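Local atomic coordinates of uncharacterized protein (Bacteroides ovatus, PDB entry 4FS7), a protein that is of unknown function but, as an extracellular leucine-rich repeat protein of the BspA type, probably binds other proteins. Residues 60-64 and 65-69; 214-217 and 218-221; 286-290 and 291-295. One frame throughout, in Å; residues are numbered along the deposited sequence.

Contact 1 of 3, residues 60-64 and 65-69; sequences VSIGY and AAFQG
Gly63 and Ala66 are joined by a type II beta turn, and Ala66 N gives its hydrogen to Gly63 O at 3.1 Å in a bent bond, N-H...O angle 136°. A type I turn from Ala65 to Gln68 follows at once, closed by Gln68 N on Ala65 O. Ala65 takes the left-handed backbone conformation that the third position of a type II turn requires. The methyl of Ala66 is tucked back toward the strand: its CB stands 3.7 Å from Ile62 CG2. That same Ile62 branch reaches the ring edge of Phe67, near the ring plane, with CG2 4.1 Å from CE2. With CG2 anti to the backbone N (chi1 -64° places CG1 beside that N), Ile62 points this methyl forward to the turn. These turns lead out of strand 55-62 in a leucine-rich repeat fold, where apolar side chains from successive coils fill the interior. There Phe67 also meets Val22 and Leu25 of strand 19-25, and Ile62 packs on Ile78. The outer side of the turn carries Tyr64, an exposed residue whose CB leaves the backbone away from residues 65-69; its ring lies alongside the Ala65 methyl, CD1 to CB 3.7 Å. Further on, Gln68 NE2 is hydrogen-bonded to Glu91 OE1 in the next coil.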
loop_
_atom_site.group_PDB
_atom_site.type_symbol
_atom_site.label_atom_id
_atom_site.label_comp_id
_atom_site.label_asym_id
_atom_site.label_seq_id
_atom_site.Cartn_x
_atom_site.Cartn_y
_atom_site.Cartn_z
ATOM N N VAL A 60 -19.273 31.178 9.009
ATOM C CA VAL A 60 -17.982 30.803 9.548
ATOM C C VAL A 60 -17.616 29.334 9.411
ATOM O O VAL A 60 -16.504 28.956 9.737
ATOM C CB VAL A 60 -17.831 31.253 11.011
ATOM C CG1 VAL A 60 -18.040 32.765 11.104
ATOM C CG2 VAL A 60 -18.775 30.502 11.948
ATOM N N SER A 61 -18.529 28.520 8.899
ATOM C CA SER A 61 -18.252 27.100 8.766
ATOM C C SER A 61 -19.146 26.510 7.689
ATOM O O SER A 61 -20.193 27.060 7.321
ATOM C CB SER A 61 -18.397 26.349 10.084
ATOM O OG SER A 61 -19.698 26.428 10.569
ATOM N N ILE A 62 -18.726 25.333 7.217
ATOM C CA ILE A 62 -19.543 24.460 6.378
ATOM C C ILE A 62 -19.846 23.239 7.221
ATOM O O ILE A 62 -18.941 22.629 7.802
ATOM C CB ILE A 62 -18.862 24.116 5.033
ATOM C CG1 ILE A 62 -18.691 25.406 4.208
ATOM C CG2 ILE A 62 -19.683 23.066 4.252
ATOM C CD1 ILE A 62 -17.870 25.234 3.022
ATOM N N GLY A 63 -21.127 22.907 7.312
ATOM C CA GLY A 63 -21.554 21.851 8.196
ATOM C C GLY A 63 -21.201 20.432 7.746
ATOM O O GLY A 63 -20.918 20.174 6.587
ATOM N N TYR A 64 -21.288 19.539 8.717
ATOM C CA TYR A 64 -21.203 18.115 8.478
ATOM C C TYR A 64 -22.097 17.692 7.302
ATOM O O TYR A 64 -23.298 17.977 7.284
ATOM C CB TYR A 64 -21.624 17.394 9.755
ATOM C CG TYR A 64 -21.593 15.890 9.723
ATOM C CD1 TYR A 64 -22.684 15.166 9.262
ATOM C CD2 TYR A 64 -20.470 15.196 10.159
ATOM C CE1 TYR A 64 -22.646 13.753 9.249
ATOM C CE2 TYR A 64 -20.431 13.790 10.153
ATOM C CZ TYR A 64 -21.509 13.093 9.686
ATOM O OH TYR A 64 -21.478 11.691 9.672
ATOM N N ALA A 65 -21.506 16.986 6.344
ATOM C CA ALA A 65 -22.225 16.466 5.190
ATOM C C ALA A 65 -23.066 17.508 4.439
ATOM O O ALA A 65 -24.022 17.154 3.767
ATOM C CB ALA A 65 -23.083 15.225 5.579
ATOM N N ALA A 66 -22.639 18.777 4.450
ATOM C CA ALA A 66 -23.517 19.822 3.929
ATOM C C ALA A 66 -23.865 19.623 2.454
ATOM O O ALA A 66 -25.038 19.754 2.049
ATOM C CB ALA A 66 -22.867 21.198 4.142
ATOM N N PHE A 67 -22.867 19.245 1.649
ATOM C CA PHE A 67 -23.060 19.051 0.212
ATOM C C PHE A 67 -22.952 17.567 -0.204
ATOM O O PHE A 67 -22.777 17.258 -1.380
ATOM C CB PHE A 67 -22.101 19.891 -0.625
ATOM C CG PHE A 67 -22.294 21.366 -0.458
ATOM C CD1 PHE A 67 -23.250 22.048 -1.183
ATOM C CD2 PHE A 67 -21.529 22.052 0.472
ATOM C CE1 PHE A 67 -23.401 23.420 -0.990
ATOM C CE2 PHE A 67 -21.678 23.375 0.682
ATOM C CZ PHE A 67 -22.618 24.081 -0.058
ATOM N N GLN A 68 -23.074 16.670 0.763
ATOM C CA GLN A 68 -22.944 15.232 0.500
ATOM C C GLN A 68 -23.953 14.790 -0.563
ATOM O O GLN A 68 -25.169 15.068 -0.450
ATOM C CB GLN A 68 -23.139 14.463 1.790
ATOM C CG GLN A 68 -23.085 12.969 1.660
ATOM C CD GLN A 68 -23.270 12.279 2.991
ATOM O OE1 GLN A 68 -24.264 12.494 3.679
ATOM N NE2 GLN A 68 -22.321 11.428 3.360
ATOM N N GLY A 69 -23.455 14.152 -1.624
ATOM C CA GLY A 69 -24.305 13.649 -2.696
ATOM C C GLY A 69 -24.810 14.674 -3.682
ATOM O O GLY A 69 -25.682 14.362 -4.477
#

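Contact 2 of 3, residues 214-217 and 218-221; sequences EFPN and SLYY
Leu219 meets both Phe215 and Pro216 across a type I beta turn running from Pro216 to Leu219. The tight part is apolar: Leu219 CD2 approaches the Phe215 ring obliquely at CD1, 3.6 Å away, and also lies near CB and CG of the phenylalanine. Behind it, Leu219 CB sits 4.1 Å from Pro216 CD, so the leucine is set against two consecutive residues. Its CG is anti to the backbone N (chi1 175°), which brings CD2 to the phenylalanine. The turn is closed by Leu219 N on Pro216 O at 3.1 Å; the bond is nearly straight, 163°. The other side is looser and wetter. A water donates to Pro216 O at 2.8 Å and to Leu219 O at 2.7 Å, giving the turn carbonyl a second donor and bridging the two residues. Asn217, exposed at the corner, touches the following residue through its CB, 3.3 Å from Ser218 N. Ser218 OG passes 3.6 Å from Pro216 CB, but its hydrogen bond is with Leu196 O of the preceding coil. The turn leads into the short strand 221-222, between strands 198-199 and 243-244 of a parallel leucine-rich repeat sheet; Leu219 packs on Ile199 and Phe241, and Phe215 also meets Phe241 edge-to-face.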
loop_
_atom_site.group_PDB
_atom_site.type_symbol
_atom_site.label_atom_id
_atom_site.label_comp_id
_atom_site.label_asym_id
_atom_site.label_seq_id
_atom_site.Cartn_x
_atom_site.Cartn_y
_atom_site.Cartn_z
ATOM N N GLU A 214 13.196 5.669 -3.028
ATOM C CA GLU A 214 14.386 5.342 -2.250
ATOM C C GLU A 214 14.000 5.262 -0.803
ATOM O O GLU A 214 13.218 6.076 -0.317
ATOM C CB GLU A 214 15.433 6.397 -2.484
ATOM C CG GLU A 214 15.987 6.282 -3.888
ATOM C CD GLU A 214 16.690 4.939 -4.126
ATOM O OE1 GLU A 214 17.627 4.625 -3.354
ATOM O OE2 GLU A 214 16.292 4.186 -5.052
ATOM N N PHE A 215 14.526 4.285 -0.088
ATOM C CA PHE A 215 14.264 4.130 1.326
ATOM C C PHE A 215 15.215 4.975 2.158
ATOM O O PHE A 215 16.422 4.815 2.050
ATOM C CB PHE A 215 14.481 2.687 1.737
ATOM C CG PHE A 215 13.616 1.677 1.036
ATOM C CD1 PHE A 215 12.271 1.880 0.820
ATOM C CD2 PHE A 215 14.176 0.464 0.635
ATOM C CE1 PHE A 215 11.485 0.906 0.193
ATOM C CE2 PHE A 215 13.406 -0.511 0.047
ATOM C CZ PHE A 215 12.068 -0.307 -0.181
ATOM N N PRO A 216 14.684 5.844 3.016
ATOM C CA PRO A 216 15.548 6.544 3.949
ATOM C C PRO A 216 16.228 5.563 4.892
ATOM O O PRO A 216 15.668 4.521 5.193
ATOM C CB PRO A 216 14.556 7.437 4.710
ATOM C CG PRO A 216 13.363 7.536 3.881
ATOM C CD PRO A 216 13.284 6.288 3.124
ATOM N N ASN A 217 17.391 5.923 5.418
ATOM C CA ASN A 217 18.090 5.086 6.383
ATOM C C ASN A 217 17.297 4.821 7.648
ATOM O O ASN A 217 17.485 3.786 8.307
ATOM C CB ASN A 217 19.482 5.665 6.689
ATOM C CG ASN A 217 20.401 5.578 5.480
ATOM O OD1 ASN A 217 20.163 4.780 4.551
ATOM N ND2 ASN A 217 21.472 6.389 5.477
ATOM N N SER A 218 16.391 5.739 7.970
ATOM C CA SER A 218 15.547 5.645 9.158
ATOM C C SER A 218 14.367 4.630 9.036
ATOM O O SER A 218 13.768 4.282 10.031
ATOM C CB SER A 218 14.953 7.022 9.505
ATOM O OG SER A 218 14.350 7.573 8.327
ATOM N N LEU A 219 14.018 4.246 7.816
ATOM C CA LEU A 219 12.852 3.440 7.571
ATOM C C LEU A 219 13.122 1.992 7.936
ATOM O O LEU A 219 14.012 1.358 7.379
ATOM C CB LEU A 219 12.451 3.567 6.107
ATOM C CG LEU A 219 11.300 2.699 5.620
ATOM C CD1 LEU A 219 9.993 2.997 6.313
ATOM C CD2 LEU A 219 11.156 2.874 4.125
ATOM N N TYR A 220 12.366 1.483 8.913
ATOM C CA TYR A 220 12.671 0.137 9.417
ATOM C C TYR A 220 11.562 -0.874 9.254
ATOM O O TYR A 220 11.783 -2.054 9.503
ATOM C CB TYR A 220 13.150 0.196 10.871
ATOM C CG TYR A 220 12.128 0.650 11.848
ATOM C CD1 TYR A 220 11.142 -0.199 12.295
ATOM C CD2 TYR A 220 12.143 1.966 12.332
ATOM C CE1 TYR A 220 10.189 0.243 13.227
ATOM C CE2 TYR A 220 11.197 2.412 13.237
ATOM C CZ TYR A 220 10.215 1.541 13.668
ATOM O OH TYR A 220 9.270 1.930 14.588
ATOM N N TYR A 221 10.370 -0.425 8.842
ATOM C CA TYR A 221 9.193 -1.276 8.778
ATOM C C TYR A 221 8.382 -1.067 7.545
ATOM O O TYR A 221 8.018 0.061 7.230
ATOM C CB TYR A 221 8.318 -1.035 10.023
ATOM C CG TYR A 221 7.052 -1.874 10.079
ATOM C CD1 TYR A 221 5.868 -1.481 9.452
ATOM C CD2 TYR A 221 7.057 -3.085 10.709
ATOM C CE1 TYR A 221 4.729 -2.257 9.517
ATOM C CE2 TYR A 221 5.928 -3.893 10.737
ATOM C CZ TYR A 221 4.762 -3.478 10.128
ATOM O OH TYR A 221 3.613 -4.273 10.170
HETATM O O HOH W 1 15.886 1.746 5.498
#

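Contact 3 of 3, residues 286-290 and 291-295; sequences VIVPE and KTFYG. With EDO (1,2-ethanediol), chain C.
Pro289 O accepts two hydrogen bonds from Thr292, both from the same face of its carbonyl plane. The hydroxyl bond is the shorter, Thr292 OG1 to Pro289 O 2.7 Å; the backbone bond, Thr292 N to Pro289 O, spans 3.3 Å and is bent to 140°. It closes a type II beta turn, and a type I turn follows, secured by Tyr294 N on Lys291 O. With OG1 anti to the carbonyl carbon (chi1 -62°), the hydroxyl turns back over the proline, while Thr292 CG2 lies over one face of the Phe293 ring, toward its rim. Beneath, Val288 CG1 touches Thr292 CB (3.7 Å) and Phe293 CE2 (4.0 Å). Glu290 and Lys291 run side by side and extended, ending in a long salt bridge, OE2 to NZ 3.8 Å. With an alanine at Lys291, the Glu290 carboxylate would probably lose its charged mate and its side chain the neighbour it runs beside. A 1,2-ethanediol, probably from the crystallisation liquor, takes the hydrogen of Ile287 N through O1 at 3.2 Å and donates weakly to Ile287 O, which also bonds Tyr283 OH; the diol is further hydrogen-bonded to Ser285 OG and Ile267 N. Strand 287-288 belongs to the leucine-rich repeat solenoid, Val288 bonding by its backbone to Phe310 and Gly312. The turn is probably held chiefly by the carbonyl that accepts two hydrogen bonds, the long ion pair adding little.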
loop_
_atom_site.group_PDB
_atom_site.type_symbol
_atom_site.label_atom_id
_atom_site.label_comp_id
_atom_site.label_asym_id
_atom_site.label_seq_id
_atom_site.Cartn_x
_atom_site.Cartn_y
_atom_site.Cartn_z
ATOM N N VAL A 286 17.408 -16.063 8.294
ATOM C CA VAL A 286 17.555 -17.409 8.838
ATOM C C VAL A 286 16.448 -18.391 8.383
ATOM O O VAL A 286 16.678 -19.577 8.173
ATOM C CB VAL A 286 17.737 -17.399 10.371
ATOM C CG1 VAL A 286 16.545 -16.845 11.101
ATOM C CG2 VAL A 286 18.039 -18.770 10.877
ATOM N N ILE A 287 15.231 -17.881 8.285
ATOM C CA ILE A 287 14.076 -18.641 7.826
ATOM C C ILE A 287 13.615 -18.039 6.498
ATOM O O ILE A 287 13.495 -16.807 6.393
ATOM C CB ILE A 287 12.929 -18.565 8.852
ATOM C CG1 ILE A 287 13.289 -19.239 10.164
ATOM C CG2 ILE A 287 11.616 -19.169 8.271
ATOM C CD1 ILE A 287 12.484 -18.750 11.355
ATOM N N VAL A 288 13.321 -18.890 5.518
ATOM C CA VAL A 288 12.536 -18.533 4.342
ATOM C C VAL A 288 11.074 -18.846 4.719
ATOM O O VAL A 288 10.724 -20.007 4.829
ATOM C CB VAL A 288 12.890 -19.337 3.066
ATOM C CG1 VAL A 288 11.988 -18.893 1.855
ATOM C CG2 VAL A 288 14.374 -19.205 2.723
ATOM N N PRO A 289 10.256 -17.832 5.035
ATOM C CA PRO A 289 8.901 -18.140 5.548
ATOM C C PRO A 289 8.014 -18.866 4.556
ATOM O O PRO A 289 8.307 -18.952 3.356
ATOM C CB PRO A 289 8.311 -16.730 5.822
ATOM C CG PRO A 289 9.444 -15.846 5.962
ATOM C CD PRO A 289 10.528 -16.386 5.083
ATOM N N GLU A 290 6.895 -19.360 5.054
ATOM C CA GLU A 290 5.911 -19.979 4.192
ATOM C C GLU A 290 5.620 -19.148 2.950
ATOM O O GLU A 290 5.457 -17.922 3.042
ATOM C CB GLU A 290 4.623 -20.286 4.978
ATOM C CG GLU A 290 3.852 -19.050 5.431
ATOM C CD GLU A 290 2.446 -19.310 5.931
ATOM O OE1 GLU A 290 2.232 -20.368 6.538
ATOM O OE2 GLU A 290 1.547 -18.452 5.736
ATOM N N LYS A 291 5.528 -19.818 1.811
ATOM C CA LYS A 291 5.002 -19.275 0.591
ATOM C C LYS A 291 5.789 -18.082 0.077
ATOM O O LYS A 291 5.276 -17.353 -0.792
ATOM C CB LYS A 291 3.513 -18.909 0.769
ATOM C CG LYS A 291 2.644 -20.079 1.248
ATOM C CD LYS A 291 1.291 -19.614 1.814
ATOM C CE LYS A 291 0.522 -20.744 2.439
ATOM N NZ LYS A 291 -0.670 -20.170 3.155
ATOM N N THR A 292 7.056 -17.909 0.487
ATOM C CA THR A 292 7.777 -16.692 0.107
ATOM C C THR A 292 7.839 -16.469 -1.376
ATOM O O THR A 292 7.673 -15.326 -1.845
ATOM C CB THR A 292 9.213 -16.687 0.738
ATOM O OG1 THR A 292 9.106 -16.690 2.166
ATOM C CG2 THR A 292 10.021 -15.473 0.327
ATOM N N PHE A 293 8.189 -17.524 -2.130
ATOM C CA PHE A 293 8.324 -17.442 -3.561
ATOM C C PHE A 293 7.274 -18.256 -4.291
ATOM O O PHE A 293 7.480 -18.730 -5.419
ATOM C CB PHE A 293 9.753 -17.865 -3.990
ATOM C CG PHE A 293 10.824 -17.105 -3.293
ATOM C CD1 PHE A 293 11.108 -15.790 -3.654
ATOM C CD2 PHE A 293 11.536 -17.666 -2.254
ATOM C CE1 PHE A 293 12.082 -15.072 -3.015
ATOM C CE2 PHE A 293 12.554 -16.970 -1.584
ATOM C CZ PHE A 293 12.796 -15.653 -1.965
ATOM N N TYR A 294 6.104 -18.403 -3.673
ATOM C CA TYR A 294 5.034 -19.193 -4.311
ATOM C C TYR A 294 4.708 -18.641 -5.685
ATOM O O TYR A 294 4.437 -17.442 -5.823
ATOM C CB TYR A 294 3.734 -19.145 -3.445
ATOM C CG TYR A 294 2.742 -20.218 -3.851
ATOM C CD1 TYR A 294 1.980 -20.102 -4.978
ATOM C CD2 TYR A 294 2.635 -21.403 -3.104
ATOM C CE1 TYR A 294 1.190 -21.155 -5.415
ATOM C CE2 TYR A 294 1.812 -22.433 -3.492
ATOM C CZ TYR A 294 1.093 -22.319 -4.666
ATOM O OH TYR A 294 0.327 -23.359 -5.155
ATOM N N GLY A 295 4.654 -19.491 -6.698
ATOM C CA GLY A 295 4.210 -19.044 -8.008
ATOM C C GLY A 295 5.167 -18.147 -8.717
ATOM O O GLY A 295 4.783 -17.462 -9.672
HETATM C C1 EDO C . 12.693 -14.591 8.670
HETATM O O1 EDO C . 13.939 -15.167 9.233
HETATM C C2 EDO C . 11.407 -14.879 9.491
HETATM O O2 EDO C . 11.135 -13.798 10.421
#

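Overall arrangement
The three contacts follow one another along the chain and sample separate coils of an elongated leucine-rich repeat solenoid without touching. Contact 1 lies near the N-terminal end, contact 2 in the middle and contact 3 toward the C-terminal part. Centres of contacts 1 and 2 are 39 Å apart, those of contacts 2 and 3 23 Å, and those of contacts 1 and 3, which lie on opposite sides of the chain's centre, 50 Å. Contacts 1 and 3 share one plan, a type II turn running into a type I turn after a strand, whereas contact 2 is a single type I turn before one. The ethanediol beside contact 3 is no evidence of a functional site.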